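Long-range contacts in beta-1,4-mannanase (Cellulomonas fimi, PDB 2BVY), which acts as a family 26 endo-beta-1,4-mannanase, probably hydrolysing internal beta-1,4 linkages of mannan chains with the catalytic barrel domain of a larger modular protein: residues T40-T45 / A323-G328; F67-L72 / D96-A101; V374-S379 / R394-G399. All blocks are in the same frame, centred on the assembly; numbering follows the deposited sequence.

Interaction 1: residues T40-T45 / A323-G328; sequences TSFGLT and ANFDAG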
loop_
_atom_site.group_PDB
_atom_site.type_symbol
_atom_site.label_atom_id
_atom_site.label_comp_id
_atom_site.label_asym_id
_atom_site.label_seq_id
_atom_site.Cartn_x
_atom_site.Cartn_y
_atom_site.Cartn_z
ATOM N N THR A 40 -12.868 -11.975 -7.993
ATOM C CA THR A 40 -13.166 -13.364 -8.336
ATOM C C THR A 40 -13.361 -14.255 -7.115
ATOM O O THR A 40 -13.466 -15.475 -7.247
ATOM C CB THR A 40 -12.065 -14.003 -9.225
ATOM O OG1 THR A 40 -10.813 -13.998 -8.527
ATOM C CG2 THR A 40 -11.923 -13.240 -10.544
ATOM N N SER A 41 -13.415 -13.659 -5.930
ATOM C CA SER A 41 -13.604 -14.455 -4.719
ATOM C C SER A 41 -14.920 -14.152 -4.000
ATOM O O SER A 41 -15.421 -14.979 -3.234
ATOM C CB SER A 41 -12.421 -14.257 -3.767
ATOM O OG SER A 41 -12.243 -12.897 -3.443
ATOM N N PHE A 42 -15.471 -12.969 -4.260
ATOM C CA PHE A 42 -16.736 -12.521 -3.671
ATOM C C PHE A 42 -17.625 -11.929 -4.766
ATOM O O PHE A 42 -17.228 -10.995 -5.460
ATOM C CB PHE A 42 -16.483 -11.452 -2.613
ATOM C CG PHE A 42 -16.097 -11.998 -1.273
ATOM C CD1 PHE A 42 -17.067 -12.506 -0.413
ATOM C CD2 PHE A 42 -14.765 -11.993 -0.863
ATOM C CE1 PHE A 42 -16.720 -13.006 0.852
ATOM C CE2 PHE A 42 -14.402 -12.489 0.393
ATOM C CZ PHE A 42 -15.386 -12.998 1.256
ATOM N N GLY A 43 -18.826 -12.477 -4.923
ATOM C CA GLY A 43 -19.728 -11.977 -5.942
ATOM C C GLY A 43 -21.178 -12.324 -5.670
ATOM O O GLY A 43 -21.476 -13.345 -5.045
ATOM N N LEU A 44 -22.083 -11.475 -6.149
ATOM C CA LEU A 44 -23.509 -11.690 -5.959
ATOM C C LEU A 44 -24.188 -12.361 -7.162
ATOM O O LEU A 44 -25.318 -12.834 -7.044
ATOM C CB LEU A 44 -24.189 -10.356 -5.651
ATOM C CG LEU A 44 -23.483 -9.510 -4.584
ATOM C CD1 LEU A 44 -24.257 -8.230 -4.346
ATOM C CD2 LEU A 44 -23.368 -10.295 -3.293
ATOM N N THR A 45 -23.505 -12.416 -8.305
ATOM C CA THR A 45 -24.076 -13.029 -9.503
ATOM C C THR A 45 -23.216 -14.181 -10.025
ATOM O O THR A 45 -23.538 -14.802 -11.037
ATOM C CB THR A 45 -24.205 -12.007 -10.661
ATOM O OG1 THR A 45 -22.908 -11.765 -11.220
ATOM C CG2 THR A 45 -24.788 -10.684 -10.162
ATOM N N ALA A 323 -14.922 -4.554 -2.418
ATOM C CA ALA A 323 -15.534 -5.866 -2.622
ATOM C C ALA A 323 -17.049 -5.990 -2.600
ATOM O O ALA A 323 -17.765 -5.188 -1.989
ATOM C CB ALA A 323 -14.932 -6.865 -1.629
ATOM N N ASN A 324 -17.517 -7.031 -3.281
ATOM C CA ASN A 324 -18.933 -7.349 -3.367
ATOM C C ASN A 324 -19.224 -8.501 -2.392
ATOM O O ASN A 324 -19.505 -9.638 -2.796
ATOM C CB ASN A 324 -19.286 -7.739 -4.810
ATOM C CG ASN A 324 -19.661 -6.537 -5.665
ATOM O OD1 ASN A 324 -19.189 -5.417 -5.435
ATOM N ND2 ASN A 324 -20.508 -6.764 -6.667
ATOM N N PHE A 325 -19.150 -8.188 -1.100
ATOM C CA PHE A 325 -19.374 -9.175 -0.045
ATOM C C PHE A 325 -20.773 -9.782 -0.026
ATOM O O PHE A 325 -20.935 -10.991 -0.195
ATOM C CB PHE A 325 -19.075 -8.554 1.321
ATOM C CG PHE A 325 -17.649 -8.109 1.482
ATOM C CD1 PHE A 325 -16.600 -8.996 1.260
ATOM C CD2 PHE A 325 -17.353 -6.802 1.874
ATOM C CE1 PHE A 325 -15.277 -8.591 1.425
ATOM C CE2 PHE A 325 -16.029 -6.384 2.043
ATOM C CZ PHE A 325 -14.991 -7.279 1.819
ATOM N N ASP A 326 -21.780 -8.947 0.191
ATOM C CA ASP A 326 -23.155 -9.423 0.244
ATOM C C ASP A 326 -24.098 -8.353 -0.255
ATOM O O ASP A 326 -23.667 -7.262 -0.626
ATOM C CB ASP A 326 -23.532 -9.816 1.678
ATOM C CG ASP A 326 -23.131 -8.762 2.698
ATOM O OD1 ASP A 326 -23.529 -7.586 2.541
ATOM O OD2 ASP A 326 -22.417 -9.109 3.663
ATOM N N ALA A 327 -25.386 -8.681 -0.253
ATOM C CA ALA A 327 -26.428 -7.774 -0.714
ATOM C C ALA A 327 -26.409 -6.438 0.020
ATOM O O ALA A 327 -26.647 -5.392 -0.576
ATOM C CB ALA A 327 -27.796 -8.436 -0.553
ATOM N N GLY A 328 -26.136 -6.474 1.319
ATOM C CA GLY A 328 -26.106 -5.246 2.089
ATOM C C GLY A 328 -24.862 -4.410 1.847
ATOM O O GLY A 328 -24.921 -3.177 1.878
HETATM O O HOH W 1 -15.802 -8.677 -4.899
#
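Phe42 and Phe325 form a T-shaped pair in which Phe325 turns its edge to one face of Phe42. The ring centroids are 5.1 Å apart and the planes stand at 83°. CD1 of Phe325 lies over the middle of the Phe42 ring, 3.9 Å from Phe42 CD1, so several carbons of the ring share the contact. With CG of Phe42 beside its own backbone N (chi1 -82°), the ring is swung across to the 323-328 loop, while Phe42 CB rests 3.5 Å from Asn324 O. This is the close-packed half of a contact between the loops that follow strands 32-37 and 318-321, neighbours in the parallel barrel of the family 26 catalytic domain.

The other half is looser and faces solvent. Here Leu44 CD2 lies 3.6 Å from Asp326 CA, an aliphatic branch laid on backbone, and the exposed Ala327 adds little. Asp326 CB points away from the 40-45 loop, and its carboxylate OD1 accepts from Gln329 N.

Between the loops a water lies 2.8 Å from Phe42 O and accepts from Asn324 N at 2.9 Å, bridging the two backbones. The amide of Asn324 is held at both ends: OD1 takes bonds from His36 NE2 and Val332 N, and ND2 gives one to Asp55 OD2, which also accepts from Leu44 N. Asp55 thus ties the two loops together.

A glycerol, probably from the crystallisation liquor, lies about 4 Å from the side chain of Phe325, itself about 10 Å from that of Glu282, the predicted nucleophile. Aromatic packing, a water and a shared carboxylate therefore join these loops without a direct bond, a chemistry consistent with a defined wall near the predicted nucleophile.

Interaction 2: residues F67-L72 / D96-A101; sequences FGWDTL and DYIRKA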
loop_
_atom_site.group_PDB
_atom_site.type_symbol
_atom_site.label_atom_id
_atom_site.label_comp_id
_atom_site.label_asym_id
_atom_site.label_seq_id
_atom_site.Cartn_x
_atom_site.Cartn_y
_atom_site.Cartn_z
ATOM N N PHE A 67 -6.971 -6.492 -10.031
ATOM C CA PHE A 67 -7.573 -7.444 -9.099
ATOM C C PHE A 67 -6.981 -7.161 -7.720
ATOM O O PHE A 67 -5.787 -7.362 -7.509
ATOM C CB PHE A 67 -7.228 -8.883 -9.497
ATOM C CG PHE A 67 -7.915 -9.363 -10.748
ATOM C CD1 PHE A 67 -7.845 -8.632 -11.930
ATOM C CD2 PHE A 67 -8.599 -10.577 -10.751
ATOM C CE1 PHE A 67 -8.440 -9.104 -13.096
ATOM C CE2 PHE A 67 -9.203 -11.062 -11.918
ATOM C CZ PHE A 67 -9.121 -10.326 -13.090
ATOM N N GLY A 68 -7.803 -6.688 -6.789
ATOM C CA GLY A 68 -7.301 -6.387 -5.457
ATOM C C GLY A 68 -7.521 -7.512 -4.464
ATOM O O GLY A 68 -8.554 -8.167 -4.485
ATOM N N TRP A 69 -6.545 -7.733 -3.588
ATOM C CA TRP A 69 -6.639 -8.783 -2.583
ATOM C C TRP A 69 -6.236 -8.231 -1.222
ATOM O O TRP A 69 -5.899 -7.056 -1.097
ATOM C CB TRP A 69 -5.723 -9.951 -2.945
ATOM C CG TRP A 69 -5.852 -10.403 -4.374
ATOM C CD1 TRP A 69 -4.992 -10.128 -5.407
ATOM C CD2 TRP A 69 -6.899 -11.208 -4.928
ATOM N NE1 TRP A 69 -5.439 -10.718 -6.564
ATOM C CE2 TRP A 69 -6.607 -11.387 -6.301
ATOM C CE3 TRP A 69 -8.055 -11.794 -4.400
ATOM C CZ2 TRP A 69 -7.433 -12.134 -7.155
ATOM C CZ3 TRP A 69 -8.881 -12.540 -5.252
ATOM C CH2 TRP A 69 -8.561 -12.701 -6.613
ATOM N N ASP A 70 -6.252 -9.087 -0.204
ATOM C CA ASP A 70 -5.895 -8.640 1.133
ATOM C C ASP A 70 -5.324 -9.762 1.998
ATOM O O ASP A 70 -5.790 -10.893 1.930
ATOM C CB ASP A 70 -7.135 -8.048 1.805
ATOM C CG ASP A 70 -6.785 -7.156 2.967
ATOM O OD1 ASP A 70 -6.459 -7.681 4.059
ATOM O OD2 ASP A 70 -6.816 -5.922 2.777
ATOM N N THR A 71 -4.329 -9.446 2.823
ATOM C CA THR A 71 -3.727 -10.451 3.691
ATOM C C THR A 71 -4.739 -11.087 4.647
ATOM O O THR A 71 -4.404 -12.017 5.379
ATOM C CB THR A 71 -2.545 -9.874 4.511
ATOM O OG1 THR A 71 -2.968 -8.704 5.217
ATOM C CG2 THR A 71 -1.389 -9.520 3.595
ATOM N N LEU A 72 -5.971 -10.584 4.656
ATOM C CA LEU A 72 -7.008 -11.181 5.494
ATOM C C LEU A 72 -7.242 -12.597 4.951
ATOM O O LEU A 72 -7.756 -13.460 5.650
ATOM C CB LEU A 72 -8.316 -10.382 5.420
ATOM C CG LEU A 72 -8.480 -9.136 6.298
ATOM C CD1 LEU A 72 -9.773 -8.413 5.938
ATOM C CD2 LEU A 72 -8.491 -9.542 7.765
ATOM N N ASP A 96 -2.976 -19.033 -5.893
ATOM C CA ASP A 96 -3.755 -19.621 -6.982
ATOM C C ASP A 96 -4.648 -18.577 -7.650
ATOM O O ASP A 96 -4.781 -18.546 -8.876
ATOM C CB ASP A 96 -4.609 -20.784 -6.453
ATOM C CG ASP A 96 -5.467 -21.430 -7.539
ATOM O OD1 ASP A 96 -4.919 -21.809 -8.604
ATOM O OD2 ASP A 96 -6.692 -21.570 -7.325
ATOM N N TYR A 97 -5.252 -17.711 -6.844
ATOM C CA TYR A 97 -6.127 -16.679 -7.386
ATOM C C TYR A 97 -5.351 -15.586 -8.092
ATOM O O TYR A 97 -5.846 -14.983 -9.044
ATOM C CB TYR A 97 -6.994 -16.097 -6.277
ATOM C CG TYR A 97 -8.211 -16.939 -5.982
ATOM C CD1 TYR A 97 -8.131 -18.333 -5.965
ATOM C CD2 TYR A 97 -9.444 -16.346 -5.717
ATOM C CE1 TYR A 97 -9.252 -19.114 -5.693
ATOM C CE2 TYR A 97 -10.568 -17.118 -5.440
ATOM C CZ TYR A 97 -10.467 -18.500 -5.430
ATOM O OH TYR A 97 -11.577 -19.265 -5.153
ATOM N N ILE A 98 -4.136 -15.326 -7.627
ATOM C CA ILE A 98 -3.309 -14.314 -8.259
ATOM C C ILE A 98 -2.882 -14.861 -9.624
ATOM O O ILE A 98 -2.943 -14.154 -10.636
ATOM C CB ILE A 98 -2.081 -13.978 -7.377
ATOM C CG1 ILE A 98 -2.548 -13.150 -6.174
ATOM C CG2 ILE A 98 -1.021 -13.239 -8.193
ATOM C CD1 ILE A 98 -1.461 -12.816 -5.165
ATOM N N ARG A 99 -2.464 -16.125 -9.640
ATOM C CA ARG A 99 -2.054 -16.808 -10.868
ATOM C C ARG A 99 -3.208 -16.770 -11.862
ATOM O O ARG A 99 -3.022 -16.472 -13.043
ATOM C CB ARG A 99 -1.693 -18.264 -10.559
ATOM C CG ARG A 99 -0.351 -18.438 -9.850
ATOM C CD ARG A 99 -0.257 -19.768 -9.106
ATOM N NE ARG A 99 -0.726 -20.920 -9.881
ATOM C CZ ARG A 99 -0.217 -21.328 -11.043
ATOM N NH1 ARG A 99 0.798 -20.683 -11.607
ATOM N NH2 ARG A 99 -0.727 -22.397 -11.642
ATOM N N LYS A 100 -4.408 -17.063 -11.374
ATOM C CA LYS A 100 -5.587 -17.043 -12.231
ATOM C C LYS A 100 -5.882 -15.642 -12.740
ATOM O O LYS A 100 -6.290 -15.475 -13.889
ATOM C CB LYS A 100 -6.803 -17.585 -11.486
ATOM C CG LYS A 100 -6.756 -19.079 -11.276
ATOM C CD LYS A 100 -7.902 -19.555 -10.398
ATOM C CE LYS A 100 -7.828 -21.066 -10.206
ATOM N NZ LYS A 100 -8.904 -21.560 -9.303
ATOM N N ALA A 101 -5.679 -14.637 -11.885
ATOM C CA ALA A 101 -5.931 -13.253 -12.280
ATOM C C ALA A 101 -4.935 -12.895 -13.363
ATOM O O ALA A 101 -5.282 -12.301 -14.382
ATOM C CB ALA A 101 -5.771 -12.317 -11.082
#
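Ala101 sets its methyl over one face of the Phe67 ring, a CH-pi contact in the first half of a beta-alpha-beta unit: strand 66-70, helix 87-104 and strand 107-111 of the (beta/alpha)8 barrel. The short segments of strand and helix run antiparallel, at 172°, with their axes 10.0 Å apart, and the Phe67 ring spans the gap to meet the short Ala101 methyl. Its CB is 3.3 Å from Phe67 CD2 and 3.8 Å from the ring centroid, and lies nearest the CD2 side.

Trp69, two residues along the strand and pointing the same way, has CG beside its backbone N (chi1 -48°), which directs the indole to the previous turn of the helix. Tyr97 CB makes an off-centre CH-pi contact with the six-membered ring, 4.2 Å from its centroid. The phenol ring of Tyr97 is steeply inclined to the indole, at 72°, and meets Trp69 CZ3 and CH2 at its own edge. Ala101 CB touches the indole as well, but at its edge, near CZ2, so one methyl fills the angle between the two aromatic groups.

Trp69 and Ile98 lie alongside each other, pointing opposite ways. All five residues are buried, and the one polar atom of the indole is provided for by the next strand: Trp69 NE1 donates to Asn108 OD1 while lying 3.8 Å from Ile98 CG1.

Interaction 3: residues V374-S379 / R394-G399; sequences VVHIAS and RVRVGG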
loop_
_atom_site.group_PDB
_atom_site.type_symbol
_atom_site.label_atom_id
_atom_site.label_comp_id
_atom_site.label_asym_id
_atom_site.label_seq_id
_atom_site.Cartn_x
_atom_site.Cartn_y
_atom_site.Cartn_z
ATOM N N VAL A 374 20.165 5.940 1.844
ATOM C CA VAL A 374 19.268 6.449 2.869
ATOM C C VAL A 374 19.716 5.982 4.232
ATOM O O VAL A 374 20.334 4.928 4.377
ATOM C CB VAL A 374 17.808 5.964 2.679
ATOM C CG1 VAL A 374 17.230 6.526 1.398
ATOM C CG2 VAL A 374 17.761 4.443 2.678
ATOM N N VAL A 375 19.396 6.789 5.228
ATOM C CA VAL A 375 19.710 6.470 6.599
ATOM C C VAL A 375 18.540 6.973 7.423
ATOM O O VAL A 375 18.061 8.091 7.226
ATOM C CB VAL A 375 21.015 7.161 7.076
ATOM C CG1 VAL A 375 20.905 8.673 6.916
ATOM C CG2 VAL A 375 21.289 6.801 8.534
ATOM N N HIS A 376 18.050 6.127 8.319
ATOM C CA HIS A 376 16.955 6.512 9.190
ATOM C C HIS A 376 17.069 5.734 10.494
ATOM O O HIS A 376 17.623 4.635 10.532
ATOM C CB HIS A 376 15.591 6.291 8.495
ATOM C CG HIS A 376 15.323 4.876 8.081
ATOM N ND1 HIS A 376 14.563 4.009 8.837
ATOM C CD2 HIS A 376 15.681 4.190 6.969
ATOM C CE1 HIS A 376 14.460 2.852 8.209
ATOM N NE2 HIS A 376 15.130 2.935 7.073
ATOM N N ILE A 377 16.576 6.328 11.571
ATOM C CA ILE A 377 16.637 5.702 12.884
ATOM C C ILE A 377 15.322 4.981 13.162
ATOM O O ILE A 377 14.285 5.615 13.354
ATOM C CB ILE A 377 16.929 6.783 13.969
ATOM C CG1 ILE A 377 18.304 7.412 13.698
ATOM C CG2 ILE A 377 16.902 6.173 15.366
ATOM C CD1 ILE A 377 18.555 8.715 14.442
ATOM N N ALA A 378 15.373 3.651 13.163
ATOM C CA ALA A 378 14.187 2.836 13.402
ATOM C C ALA A 378 13.699 2.923 14.856
ATOM O O ALA A 378 12.505 2.773 15.127
ATOM C CB ALA A 378 14.465 1.382 13.014
ATOM N N SER A 379 14.615 3.146 15.793
ATOM C CA SER A 379 14.222 3.296 17.195
ATOM C C SER A 379 15.303 4.032 17.972
ATOM O O SER A 379 16.483 3.683 17.893
ATOM C CB SER A 379 13.930 1.935 17.849
ATOM O OG SER A 379 15.078 1.112 17.900
ATOM N N ARG A 394 18.525 1.634 16.940
ATOM C CA ARG A 394 18.845 0.960 15.687
ATOM C C ARG A 394 18.737 1.908 14.514
ATOM O O ARG A 394 17.755 2.632 14.362
ATOM C CB ARG A 394 17.966 -0.276 15.457
ATOM C CG ARG A 394 16.735 -0.339 16.304
ATOM C CD ARG A 394 16.231 -1.767 16.437
ATOM N NE ARG A 394 15.636 -1.954 17.755
ATOM C CZ ARG A 394 15.429 -3.132 18.323
ATOM N NH1 ARG A 394 15.765 -4.241 17.684
ATOM N NH2 ARG A 394 14.913 -3.199 19.539
ATOM N N VAL A 395 19.778 1.900 13.695
ATOM C CA VAL A 395 19.860 2.754 12.532
ATOM C C VAL A 395 19.952 1.926 11.266
ATOM O O VAL A 395 20.672 0.925 11.210
ATOM C CB VAL A 395 21.094 3.663 12.618
ATOM C CG1 VAL A 395 21.196 4.526 11.368
ATOM C CG2 VAL A 395 21.006 4.527 13.867
ATOM N N ARG A 396 19.206 2.344 10.252
ATOM C CA ARG A 396 19.218 1.646 8.980
ATOM C C ARG A 396 19.970 2.490 7.971
ATOM O O ARG A 396 19.727 3.692 7.849
ATOM C CB ARG A 396 17.792 1.411 8.477
ATOM C CG ARG A 396 17.595 0.086 7.750
ATOM C CD ARG A 396 18.307 0.006 6.408
ATOM N NE ARG A 396 18.903 -1.312 6.219
ATOM C CZ ARG A 396 19.145 -1.875 5.038
ATOM N NH1 ARG A 396 18.839 -1.245 3.914
ATOM N NH2 ARG A 396 19.707 -3.071 4.982
ATOM N N VAL A 397 20.903 1.861 7.269
ATOM C CA VAL A 397 21.665 2.546 6.236
ATOM C C VAL A 397 21.613 1.633 5.021
ATOM O O VAL A 397 22.150 0.528 5.050
ATOM C CB VAL A 397 23.141 2.764 6.634
ATOM C CG1 VAL A 397 23.820 3.637 5.589
ATOM C CG2 VAL A 397 23.235 3.420 8.003
ATOM N N GLY A 398 20.949 2.088 3.963
ATOM C CA GLY A 398 20.839 1.280 2.765
ATOM C C GLY A 398 21.275 1.987 1.495
ATOM O O GLY A 398 21.418 3.211 1.464
ATOM N N GLY A 399 21.490 1.201 0.444
ATOM C CA GLY A 399 21.905 1.751 -0.830
ATOM C C GLY A 399 23.375 2.115 -0.891
ATOM O O GLY A 399 23.826 2.704 -1.872
#
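His376 and Arg396 form a hydrogen-bonded antiparallel pair, with Arg396 N reaching His376 O at 2.8 Å in an almost straight bond and His376 N returning one to Arg396 O. From CB, the His376 side chain leaves on the sheet face shared with Val374, Ser379 and Arg396. Its CG takes the crowded position between backbone N and carbonyl carbon (chi1 60°), which carries the ring over toward the partner strand. There one ring face lies on Arg396 CB, which is 3.8 Å from CD2, 3.6 Å from CE1 and 3.4 Å from NE2. Both nitrogens end on acids of helix 190-207 in the catalytic domain: ND1 is bonded to Glu195 OE1 and NE2 to Glu202 OE2. Such a setting would favour a doubly protonated, cationic ring. Replacing the imidazole with an alanine is likely to leave Glu195 and Glu202 without this mate across the domain boundary and to expose the Arg396 CB that the ring covers.

The opposite face is aliphatic. Val375 CG2 meets Val395 CG1 at 3.6 Å and Val397 CG2 at 3.9 Å, and Ile377 packs on Val395; these side chains also touch strands 446-453 and 456-466. At the far end Ala378 and Ser379 together face Arg394, whose carbonyl oxygen receives a weak bond from the N of each, while Arg394 N donates to Ser379 O at 3.0 Å. This is a classic beta bulge, set in an antiparallel edge pair of an immunoglobulin-like beta-sandwich that turns the face bearing His376 and Arg396 to helix 190-207.

How the interactions relate
Interactions 1 and 2 belong to the catalytic barrel and touch: Thr40 packs on Phe67, Trp69 and Tyr97, so the loop of interaction 1 rests on the strand and helix of interaction 2, which is nested inside the span it closes. Interaction 2 is barrel core, bound by apolar and aromatic contacts alone, whereas interaction 1 is a surface contact between loops and includes a bridging water. Interaction 3 follows later in the chain, its centre about 43 Å from that of interaction 1 and 32 Å from that of interaction 2. It is also buried, but there backbone hydrogen bonds dominate, and the face bearing His376 contacts helix 190-207 of the barrel domain.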